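Local coordinates for protein argonaute (Aquifex aeolicus, PDB 1YVU) that cleaves target RNA as a metal-dependent endonuclease, using short single-stranded DNA as the guide that pairs with the target, at residues A497-R505 against A515-N523; G563-L574 against G590-K600. One frame throughout, in Å; residues are numbered along the deposited sequence.

Overall arrangement
Both contacts lie in the PIWI domain, with centres about 10 Å apart, and follow one another along the chain: the hairpin of interaction 1 is complete before interaction 2 begins. They share a sheet, in which strands 497-505 and 565-570 are neighbours, so the order across it is 592-599, 565-570, 497-505, 515-522. Interaction 1 is antiparallel and interaction 2 parallel, as expected for the RNase H fold of this domain. Backbone bonds such as that from V499 to V567 join the two pairs. Just beyond the C-terminal end of strand 565-570, D571 comes beside D502, where strand 497-505 is interrupted; these probable active-site aspartates lie close to D683 and the calcium ion.

Interaction 1: residues A497-R505 against A515-N523; sequences AFVGIDISR and AVAFTKIFN. With CA (calcium ion), chain B.
The β-hairpin of the PIWI domain's RNase H fold brings strand 497-505 against strand 515-522, antiparallel at 166° between the axes of 497-501 and 515-522. G500 and K520 form a hydrogen-bonded pair: G500 N reaches K520 O at 2.9 Å, and the return bond from K520 N lies in the plane of the G500 carbonyl. Further along, S504 and V516 exchange N-H···O bonds in both directions, while F518 N meets D502 O almost head-on, at 3.1 Å. Between the hydrogen-bonded pairs, V499 faces I521 and I503 faces A517, with I503 CG1 resting 4.2 Å from A517 CB. I501 and T519 run alongside each other on this face, both touching V551 of helix 542-557. On the other face, the CB atoms of F498 and F522 meet at 3.9 Å, and F498 O lies at the edge of the F522 ring, in its plane. In the RNase H fold these are two strands of the central sheet; the metal site lies where strand 497-505 is interrupted at D502. CG of D502 is turned away from its own backbone N (chi1 -171°), and OD2 binds the calcium ion at 2.9 Å, with OD1 at a like distance from the ion; D683 completes the site. S504 OG donates to D502 OD1 at 2.8 Å, arriving on the syn side and 25° out of the carboxylate plane; together with the metal, this bond probably limits the rotation of the carboxylate, and T686 gives the same hydroxyl a second partner. With an alanine at D502, the metal would probably keep only D683 of its two protein ligands, and the S504 hydroxyl would lose its carboxylate mate. K520 directs its ammonium away from strand 497-505, to H680 O and the ring of W705.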
loop_
_atom_site.group_PDB
_atom_site.type_symbol
_atom_site.label_atom_id
_atom_site.label_comp_id
_atom_site.label_asym_id
_atom_site.label_seq_id
_atom_site.Cartn_x
_atom_site.Cartn_y
_atom_site.Cartn_z
ATOM N N ALA A 497 -20.209 -15.678 0.583
ATOM C CA ALA A 497 -19.092 -15.327 1.512
ATOM C C ALA A 497 -18.053 -14.390 0.900
ATOM O O ALA A 497 -17.709 -14.494 -0.283
ATOM C CB ALA A 497 -18.390 -16.550 2.091
ATOM N N PHE A 498 -17.574 -13.462 1.729
ATOM C CA PHE A 498 -16.575 -12.458 1.342
ATOM C C PHE A 498 -15.283 -12.797 2.053
ATOM O O PHE A 498 -15.192 -12.678 3.278
ATOM C CB PHE A 498 -17.039 -11.052 1.746
ATOM C CG PHE A 498 -18.281 -10.608 1.042
ATOM C CD1 PHE A 498 -19.545 -10.996 1.500
ATOM C CD2 PHE A 498 -18.207 -9.851 -0.126
ATOM C CE1 PHE A 498 -20.723 -10.638 0.792
ATOM C CE2 PHE A 498 -19.374 -9.488 -0.838
ATOM C CZ PHE A 498 -20.629 -9.883 -0.376
ATOM N N VAL A 499 -14.314 -13.320 1.316
ATOM C CA VAL A 499 -13.066 -13.671 1.953
ATOM C C VAL A 499 -11.978 -12.668 1.606
ATOM O O VAL A 499 -11.774 -12.345 0.446
ATOM C CB VAL A 499 -12.689 -15.182 1.744
ATOM C CG1 VAL A 499 -13.846 -15.937 1.159
ATOM C CG2 VAL A 499 -11.482 -15.382 0.899
ATOM N N GLY A 500 -11.337 -12.113 2.630
ATOM C CA GLY A 500 -10.273 -11.156 2.384
ATOM C C GLY A 500 -8.929 -11.706 2.802
ATOM O O GLY A 500 -8.816 -12.213 3.919
ATOM N N ILE A 501 -7.947 -11.652 1.896
ATOM C CA ILE A 501 -6.609 -12.171 2.185
ATOM C C ILE A 501 -5.448 -11.193 1.910
ATOM O O ILE A 501 -5.606 -10.241 1.142
ATOM C CB ILE A 501 -6.277 -13.487 1.322
ATOM C CG1 ILE A 501 -7.495 -14.420 1.195
ATOM C CG2 ILE A 501 -5.090 -14.295 1.947
ATOM C CD1 ILE A 501 -7.224 -15.826 0.650
ATOM N N ASP A 502 -4.371 -11.353 2.690
ATOM C CA ASP A 502 -3.083 -10.689 2.478
ATOM C C ASP A 502 -2.155 -11.791 2.915
ATOM O O ASP A 502 -2.457 -12.581 3.825
ATOM C CB ASP A 502 -2.735 -9.434 3.299
ATOM C CG ASP A 502 -1.398 -8.721 2.777
ATOM O OD1 ASP A 502 -0.275 -9.240 2.961
ATOM O OD2 ASP A 502 -1.449 -7.644 2.138
ATOM N N ILE A 503 -1.085 -11.916 2.145
ATOM C CA ILE A 503 -0.035 -12.870 2.384
ATOM C C ILE A 503 1.196 -11.986 2.273
ATOM O O ILE A 503 1.338 -11.222 1.304
ATOM C CB ILE A 503 -0.027 -13.985 1.313
ATOM C CG1 ILE A 503 -1.340 -14.792 1.375
ATOM C CG2 ILE A 503 1.189 -14.883 1.525
ATOM C CD1 ILE A 503 -1.512 -15.944 0.364
ATOM N N SER A 504 1.982 -11.974 3.347
ATOM C CA SER A 504 3.220 -11.198 3.408
ATOM C C SER A 504 4.354 -12.145 3.735
ATOM O O SER A 504 4.291 -12.913 4.692
ATOM C CB SER A 504 3.131 -10.047 4.417
ATOM O OG SER A 504 2.312 -9.001 3.898
ATOM N N ARG A 505 5.401 -12.070 2.928
ATOM C CA ARG A 505 6.565 -12.940 3.055
ATOM C C ARG A 505 7.872 -12.255 3.449
ATOM O O ARG A 505 8.015 -11.037 3.317
ATOM C CB ARG A 505 6.793 -13.658 1.707
ATOM C CG ARG A 505 5.591 -14.436 1.148
ATOM C CD ARG A 505 5.443 -14.234 -0.349
ATOM N NE ARG A 505 4.235 -14.866 -0.877
ATOM C CZ ARG A 505 4.226 -15.959 -1.638
ATOM N NH1 ARG A 505 5.369 -16.565 -1.977
ATOM N NH2 ARG A 505 3.062 -16.444 -2.063
ATOM N N ALA A 515 6.571 -16.770 5.918
ATOM C CA ALA A 515 5.321 -16.244 5.353
ATOM C C ALA A 515 4.167 -16.379 6.333
ATOM O O ALA A 515 4.061 -17.362 7.057
ATOM C CB ALA A 515 4.954 -16.971 4.054
ATOM N N VAL A 516 3.307 -15.370 6.342
ATOM C CA VAL A 516 2.126 -15.326 7.192
ATOM C C VAL A 516 0.930 -14.993 6.288
ATOM O O VAL A 516 1.015 -14.076 5.447
ATOM C CB VAL A 516 2.254 -14.214 8.300
ATOM C CG1 VAL A 516 0.980 -14.131 9.126
ATOM C CG2 VAL A 516 3.444 -14.487 9.232
ATOM N N ALA A 517 -0.177 -15.723 6.486
ATOM C CA ALA A 517 -1.430 -15.514 5.743
ATOM C C ALA A 517 -2.539 -15.138 6.696
ATOM O O ALA A 517 -2.749 -15.822 7.710
ATOM C CB ALA A 517 -1.848 -16.778 4.988
ATOM N N PHE A 518 -3.249 -14.057 6.378
ATOM C CA PHE A 518 -4.380 -13.655 7.198
ATOM C C PHE A 518 -5.692 -13.549 6.408
ATOM O O PHE A 518 -5.958 -12.549 5.719
ATOM C CB PHE A 518 -4.090 -12.371 7.984
ATOM C CG PHE A 518 -5.168 -12.005 9.003
ATOM C CD1 PHE A 518 -5.746 -12.986 9.844
ATOM C CD2 PHE A 518 -5.607 -10.671 9.125
ATOM C CE1 PHE A 518 -6.731 -12.669 10.781
ATOM C CE2 PHE A 518 -6.603 -10.336 10.073
ATOM C CZ PHE A 518 -7.162 -11.359 10.903
ATOM N N THR A 519 -6.546 -14.546 6.639
ATOM C CA THR A 519 -7.860 -14.671 5.996
ATOM C C THR A 519 -9.001 -14.261 6.927
ATOM O O THR A 519 -8.948 -14.480 8.154
ATOM C CB THR A 519 -8.052 -16.110 5.439
ATOM O OG1 THR A 519 -6.974 -16.393 4.530
ATOM C CG2 THR A 519 -9.383 -16.275 4.695
ATOM N N LYS A 520 -9.985 -13.589 6.324
ATOM C CA LYS A 520 -11.174 -13.091 7.006
ATOM C C LYS A 520 -12.397 -13.468 6.183
ATOM O O LYS A 520 -12.617 -12.957 5.080
ATOM C CB LYS A 520 -11.096 -11.573 7.129
ATOM C CG LYS A 520 -10.721 -11.066 8.467
ATOM C CD LYS A 520 -10.671 -9.563 8.471
ATOM C CE LYS A 520 -9.339 -9.034 7.950
ATOM N NZ LYS A 520 -8.742 -7.932 8.819
ATOM N N ILE A 521 -13.161 -14.410 6.706
ATOM C CA ILE A 521 -14.380 -14.869 6.041
ATOM C C ILE A 521 -15.600 -14.141 6.623
ATOM O O ILE A 521 -15.803 -14.147 7.850
ATOM C CB ILE A 521 -14.544 -16.404 6.189
ATOM C CG1 ILE A 521 -13.281 -17.082 5.670
ATOM C CG2 ILE A 521 -15.747 -16.886 5.390
ATOM C CD1 ILE A 521 -13.094 -18.418 6.150
ATOM N N PHE A 522 -16.389 -13.537 5.721
ATOM C CA PHE A 522 -17.603 -12.788 6.072
ATOM C C PHE A 522 -18.926 -13.367 5.525
ATOM O O PHE A 522 -18.928 -14.253 4.658
ATOM C CB PHE A 522 -17.467 -11.326 5.637
ATOM C CG PHE A 522 -16.548 -10.507 6.508
ATOM C CD1 PHE A 522 -15.151 -10.462 6.262
ATOM C CD2 PHE A 522 -17.082 -9.731 7.560
ATOM C CE1 PHE A 522 -14.294 -9.641 7.059
ATOM C CE2 PHE A 522 -16.251 -8.898 8.380
ATOM C CZ PHE A 522 -14.836 -8.852 8.121
ATOM N N ASN A 523 -20.031 -12.843 6.081
ATOM C CA ASN A 523 -21.455 -13.175 5.805
ATOM C C ASN A 523 -21.999 -12.265 4.714
ATOM O O ASN A 523 -21.412 -11.230 4.433
ATOM C CB ASN A 523 -22.284 -12.853 7.066
ATOM C CG ASN A 523 -23.270 -13.937 7.424
ATOM O OD1 ASN A 523 -23.926 -14.513 6.557
ATOM N ND2 ASN A 523 -23.397 -14.217 8.718
HETATM CA CA CA B . 1.252 -7.506 1.177
#

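Interaction 2: residues G563-L574 against G590-K600; sequences GSKIVVHRDGRL and GYSLELLEIIK
I566 N gives a nearly straight bond to S592 O, and I566 O takes E594 N. V568 and R570 repeat this pattern further along, pairing strand 565-570 with strand 592-599 in parallel, their axes 24° apart. Side chains pair on both faces. I566 CD1 sits over one face of the Y591 ring, 3.9 Å from its centroid, in a CH-pi contact, and V568 lies beside L595, its CB 3.8 Å from L595 CD2. The chain beyond the strand bends back, so that L574 CD1 lies 3.8 Å from L595 CB. E597 lies against residues 572-574, with CG 3.5 Å from L574 N; its ion pair with R573 NH1 is long, the oxygen well out of the guanidinium plane. On the opposite face L596 runs alongside H569, with CD1 3.8 Å from H569 CD2, while I598 CD1 crosses to H569 CB. The aliphatic chain of K565, bent from chi2 (75°) onward, curls over S592 and E594, so that CD is 3.5 Å from E594 OE2; the ion pair with NZ is long. The E594 carboxylate is held mainly by the backbone N atoms of E649 and L650. H569 ND1 is hydrogen-bonded to T678 OG1, and helix 652-661 covers L596 through L655 and I659. R570 turns its guanidinium away from strand 592-599 to a salt bridge with E578. At the strand ends, K600 NZ reaches D571 OD1 at 3.2 Å, a weak hydrogen bond within a salt bridge, the two side chains crossing at about a right angle. Helix 576-589 connects the strands and stops in a Schellman motif at G590. This β-α-β unit belongs to the RNase H fold of PIWI, with D571, probably catalytic, just beyond the end of strand 565-570, beside D502 and D683.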
loop_
_atom_site.group_PDB
_atom_site.type_symbol
_atom_site.label_atom_id
_atom_site.label_comp_id
_atom_site.label_asym_id
_atom_site.label_seq_id
_atom_site.Cartn_x
_atom_site.Cartn_y
_atom_site.Cartn_z
ATOM N N GLY A 563 -21.219 -24.937 -5.108
ATOM C CA GLY A 563 -21.982 -23.985 -5.904
ATOM C C GLY A 563 -22.363 -22.691 -5.214
ATOM O O GLY A 563 -23.320 -21.999 -5.614
ATOM N N SER A 564 -21.630 -22.382 -4.151
ATOM C CA SER A 564 -21.858 -21.159 -3.403
ATOM C C SER A 564 -20.903 -20.087 -3.970
ATOM O O SER A 564 -19.771 -20.407 -4.366
ATOM C CB SER A 564 -21.695 -21.420 -1.896
ATOM O OG SER A 564 -20.458 -22.001 -1.599
ATOM N N LYS A 565 -21.408 -18.853 -4.105
ATOM C CA LYS A 565 -20.641 -17.729 -4.669
ATOM C C LYS A 565 -19.676 -17.140 -3.674
ATOM O O LYS A 565 -20.061 -16.782 -2.560
ATOM C CB LYS A 565 -21.570 -16.642 -5.206
ATOM C CG LYS A 565 -20.883 -15.449 -5.824
ATOM C CD LYS A 565 -20.313 -15.726 -7.192
ATOM C CE LYS A 565 -21.353 -15.677 -8.283
ATOM N NZ LYS A 565 -22.185 -14.436 -8.193
ATOM N N ILE A 566 -18.404 -17.097 -4.067
ATOM C CA ILE A 566 -17.374 -16.578 -3.193
ATOM C C ILE A 566 -16.566 -15.407 -3.753
ATOM O O ILE A 566 -15.910 -15.503 -4.786
ATOM C CB ILE A 566 -16.498 -17.738 -2.660
ATOM C CG1 ILE A 566 -17.311 -18.531 -1.620
ATOM C CG2 ILE A 566 -15.258 -17.221 -1.980
ATOM C CD1 ILE A 566 -16.739 -19.838 -1.150
ATOM N N VAL A 567 -16.650 -14.289 -3.045
ATOM C CA VAL A 567 -15.925 -13.083 -3.410
ATOM C C VAL A 567 -14.663 -12.981 -2.571
ATOM O O VAL A 567 -14.730 -12.997 -1.342
ATOM C CB VAL A 567 -16.776 -11.829 -3.218
ATOM C CG1 VAL A 567 -15.986 -10.594 -3.592
ATOM C CG2 VAL A 567 -18.018 -11.915 -4.082
ATOM N N VAL A 568 -13.523 -12.884 -3.253
ATOM C CA VAL A 568 -12.244 -12.785 -2.588
ATOM C C VAL A 568 -11.686 -11.418 -2.817
ATOM O O VAL A 568 -11.715 -10.920 -3.929
ATOM C CB VAL A 568 -11.215 -13.834 -3.101
ATOM C CG1 VAL A 568 -9.846 -13.687 -2.385
ATOM C CG2 VAL A 568 -11.761 -15.245 -2.914
ATOM N N HIS A 569 -11.217 -10.793 -1.742
ATOM C CA HIS A 569 -10.592 -9.472 -1.812
ATOM C C HIS A 569 -9.172 -9.713 -1.422
ATOM O O HIS A 569 -8.897 -10.345 -0.384
ATOM C CB HIS A 569 -11.195 -8.494 -0.816
ATOM C CG HIS A 569 -12.621 -8.122 -1.089
ATOM N ND1 HIS A 569 -13.311 -7.231 -0.291
ATOM C CD2 HIS A 569 -13.480 -8.502 -2.061
ATOM C CE1 HIS A 569 -14.534 -7.084 -0.767
ATOM N NE2 HIS A 569 -14.666 -7.842 -1.840
ATOM N N ARG A 570 -8.273 -9.260 -2.285
ATOM C CA ARG A 570 -6.852 -9.410 -2.054
ATOM C C ARG A 570 -6.331 -8.048 -1.707
ATOM O O ARG A 570 -6.529 -7.090 -2.467
ATOM C CB ARG A 570 -6.149 -9.960 -3.290
ATOM C CG ARG A 570 -4.658 -10.150 -3.112
ATOM C CD ARG A 570 -4.329 -11.184 -2.059
ATOM N NE ARG A 570 -2.899 -11.459 -1.985
ATOM C CZ ARG A 570 -2.007 -10.670 -1.403
ATOM N NH1 ARG A 570 -2.393 -9.519 -0.829
ATOM N NH2 ARG A 570 -0.734 -11.067 -1.337
ATOM N N ASP A 571 -5.629 -7.981 -0.580
ATOM C CA ASP A 571 -5.063 -6.745 -0.083
ATOM C C ASP A 571 -4.041 -6.204 -1.069
ATOM O O ASP A 571 -3.915 -4.992 -1.262
ATOM C CB ASP A 571 -4.447 -7.013 1.283
ATOM C CG ASP A 571 -3.823 -5.776 1.929
ATOM O OD1 ASP A 571 -2.665 -5.418 1.557
ATOM O OD2 ASP A 571 -4.468 -5.206 2.847
ATOM N N GLY A 572 -3.346 -7.094 -1.740
ATOM C CA GLY A 572 -2.368 -6.584 -2.667
ATOM C C GLY A 572 -2.773 -6.936 -4.052
ATOM O O GLY A 572 -3.960 -6.993 -4.379
ATOM N N ARG A 573 -1.743 -7.095 -4.872
ATOM C CA ARG A 573 -1.902 -7.507 -6.243
ATOM C C ARG A 573 -1.823 -9.036 -6.164
ATOM O O ARG A 573 -0.983 -9.595 -5.447
ATOM C CB ARG A 573 -0.795 -6.913 -7.159
ATOM C CG ARG A 573 -1.085 -5.503 -7.759
ATOM C CD ARG A 573 -0.415 -5.273 -9.160
ATOM N NE ARG A 573 -0.709 -3.961 -9.787
ATOM C CZ ARG A 573 -1.391 -3.773 -10.925
ATOM N NH1 ARG A 573 -1.891 -4.800 -11.603
ATOM N NH2 ARG A 573 -1.530 -2.545 -11.417
ATOM N N LEU A 574 -2.800 -9.693 -6.772
ATOM C CA LEU A 574 -2.858 -11.144 -6.828
ATOM C C LEU A 574 -1.752 -11.638 -7.758
ATOM O O LEU A 574 -1.776 -11.349 -8.962
ATOM C CB LEU A 574 -4.196 -11.558 -7.419
ATOM C CG LEU A 574 -5.341 -11.971 -6.532
ATOM C CD1 LEU A 574 -6.608 -11.933 -7.322
ATOM C CD2 LEU A 574 -5.081 -13.344 -5.986
ATOM N N GLY A 590 -15.926 -26.932 -6.095
ATOM C CA GLY A 590 -17.108 -26.551 -6.843
ATOM C C GLY A 590 -17.708 -25.224 -6.436
ATOM O O GLY A 590 -18.918 -25.157 -6.264
ATOM N N TYR A 591 -16.873 -24.200 -6.230
ATOM C CA TYR A 591 -17.341 -22.845 -5.854
ATOM C C TYR A 591 -17.339 -21.850 -7.043
ATOM O O TYR A 591 -16.536 -21.999 -7.978
ATOM C CB TYR A 591 -16.467 -22.224 -4.724
ATOM C CG TYR A 591 -16.465 -22.912 -3.370
ATOM C CD1 TYR A 591 -17.634 -23.520 -2.849
ATOM C CD2 TYR A 591 -15.272 -22.976 -2.604
ATOM C CE1 TYR A 591 -17.617 -24.197 -1.593
ATOM C CE2 TYR A 591 -15.228 -23.653 -1.331
ATOM C CZ TYR A 591 -16.410 -24.264 -0.839
ATOM O OH TYR A 591 -16.389 -24.979 0.351
ATOM N N SER A 592 -18.246 -20.862 -7.004
ATOM C CA SER A 592 -18.294 -19.800 -8.024
ATOM C C SER A 592 -17.434 -18.633 -7.457
ATOM O O SER A 592 -17.817 -17.930 -6.511
ATOM C CB SER A 592 -19.742 -19.372 -8.352
ATOM O OG SER A 592 -19.788 -18.441 -9.430
ATOM N N LEU A 593 -16.222 -18.527 -7.999
ATOM C CA LEU A 593 -15.245 -17.540 -7.603
ATOM C C LEU A 593 -15.264 -16.198 -8.297
ATOM O O LEU A 593 -15.505 -16.101 -9.505
ATOM C CB LEU A 593 -13.857 -18.110 -7.769
ATOM C CG LEU A 593 -13.077 -18.473 -6.507
ATOM C CD1 LEU A 593 -13.748 -19.568 -5.708
ATOM C CD2 LEU A 593 -11.723 -18.945 -6.955
ATOM N N GLU A 594 -14.999 -15.170 -7.487
ATOM C CA GLU A 594 -14.888 -13.770 -7.888
ATOM C C GLU A 594 -13.616 -13.305 -7.184
ATOM O O GLU A 594 -13.522 -13.366 -5.948
ATOM C CB GLU A 594 -16.049 -12.920 -7.372
ATOM C CG GLU A 594 -17.455 -13.385 -7.690
ATOM C CD GLU A 594 -17.946 -13.052 -9.098
ATOM O OE1 GLU A 594 -17.665 -11.940 -9.615
ATOM O OE2 GLU A 594 -18.673 -13.903 -9.667
ATOM N N LEU A 595 -12.615 -12.935 -7.981
ATOM C CA LEU A 595 -11.333 -12.462 -7.466
ATOM C C LEU A 595 -11.108 -10.986 -7.673
ATOM O O LEU A 595 -11.167 -10.475 -8.805
ATOM C CB LEU A 595 -10.155 -13.205 -8.100
ATOM C CG LEU A 595 -10.059 -14.717 -7.920
ATOM C CD1 LEU A 595 -8.805 -15.222 -8.627
ATOM C CD2 LEU A 595 -10.072 -15.099 -6.448
ATOM N N LEU A 596 -10.876 -10.291 -6.566
ATOM C CA LEU A 596 -10.610 -8.866 -6.617
ATOM C C LEU A 596 -9.279 -8.527 -5.988
ATOM O O LEU A 596 -8.887 -9.122 -4.985
ATOM C CB LEU A 596 -11.693 -8.058 -5.903
ATOM C CG LEU A 596 -13.160 -8.297 -6.238
ATOM C CD1 LEU A 596 -13.968 -7.252 -5.584
ATOM C CD2 LEU A 596 -13.374 -8.221 -7.693
ATOM N N GLU A 597 -8.575 -7.603 -6.632
ATOM C CA GLU A 597 -7.299 -7.062 -6.166
ATOM C C GLU A 597 -7.739 -5.716 -5.566
ATOM O O GLU A 597 -8.659 -5.083 -6.107
ATOM C CB GLU A 597 -6.410 -6.715 -7.361
ATOM C CG GLU A 597 -5.423 -7.739 -7.889
ATOM C CD GLU A 597 -4.615 -7.176 -9.094
ATOM O OE1 GLU A 597 -4.850 -6.001 -9.477
ATOM O OE2 GLU A 597 -3.746 -7.897 -9.666
ATOM N N ILE A 598 -7.160 -5.311 -4.431
ATOM C CA ILE A 598 -7.506 -4.003 -3.834
ATOM C C ILE A 598 -6.231 -3.197 -3.655
ATOM O O ILE A 598 -5.482 -3.404 -2.714
ATOM C CB ILE A 598 -8.367 -4.109 -2.523
ATOM C CG1 ILE A 598 -9.783 -4.581 -2.878
ATOM C CG2 ILE A 598 -8.474 -2.738 -1.825
ATOM C CD1 ILE A 598 -10.646 -4.851 -1.704
ATOM N N ILE A 599 -5.994 -2.290 -4.598
ATOM C CA ILE A 599 -4.800 -1.458 -4.622
ATOM C C ILE A 599 -5.044 -0.111 -3.956
ATOM O O ILE A 599 -5.775 0.729 -4.502
ATOM C CB ILE A 599 -4.276 -1.270 -6.095
ATOM C CG1 ILE A 599 -3.663 -2.570 -6.615
ATOM C CG2 ILE A 599 -3.183 -0.176 -6.185
ATOM C CD1 ILE A 599 -4.620 -3.549 -7.147
ATOM N N LYS A 600 -4.385 0.100 -2.812
ATOM C CA LYS A 600 -4.517 1.339 -2.044
ATOM C C LYS A 600 -3.471 2.398 -2.332
ATOM O O LYS A 600 -3.751 3.596 -2.212
ATOM C CB LYS A 600 -4.592 1.060 -0.539
ATOM C CG LYS A 600 -3.651 0.028 0.025
ATOM C CD LYS A 600 -4.260 -1.357 0.045
ATOM C CE LYS A 600 -3.181 -2.374 0.406
ATOM N NZ LYS A 600 -2.638 -2.207 1.801
#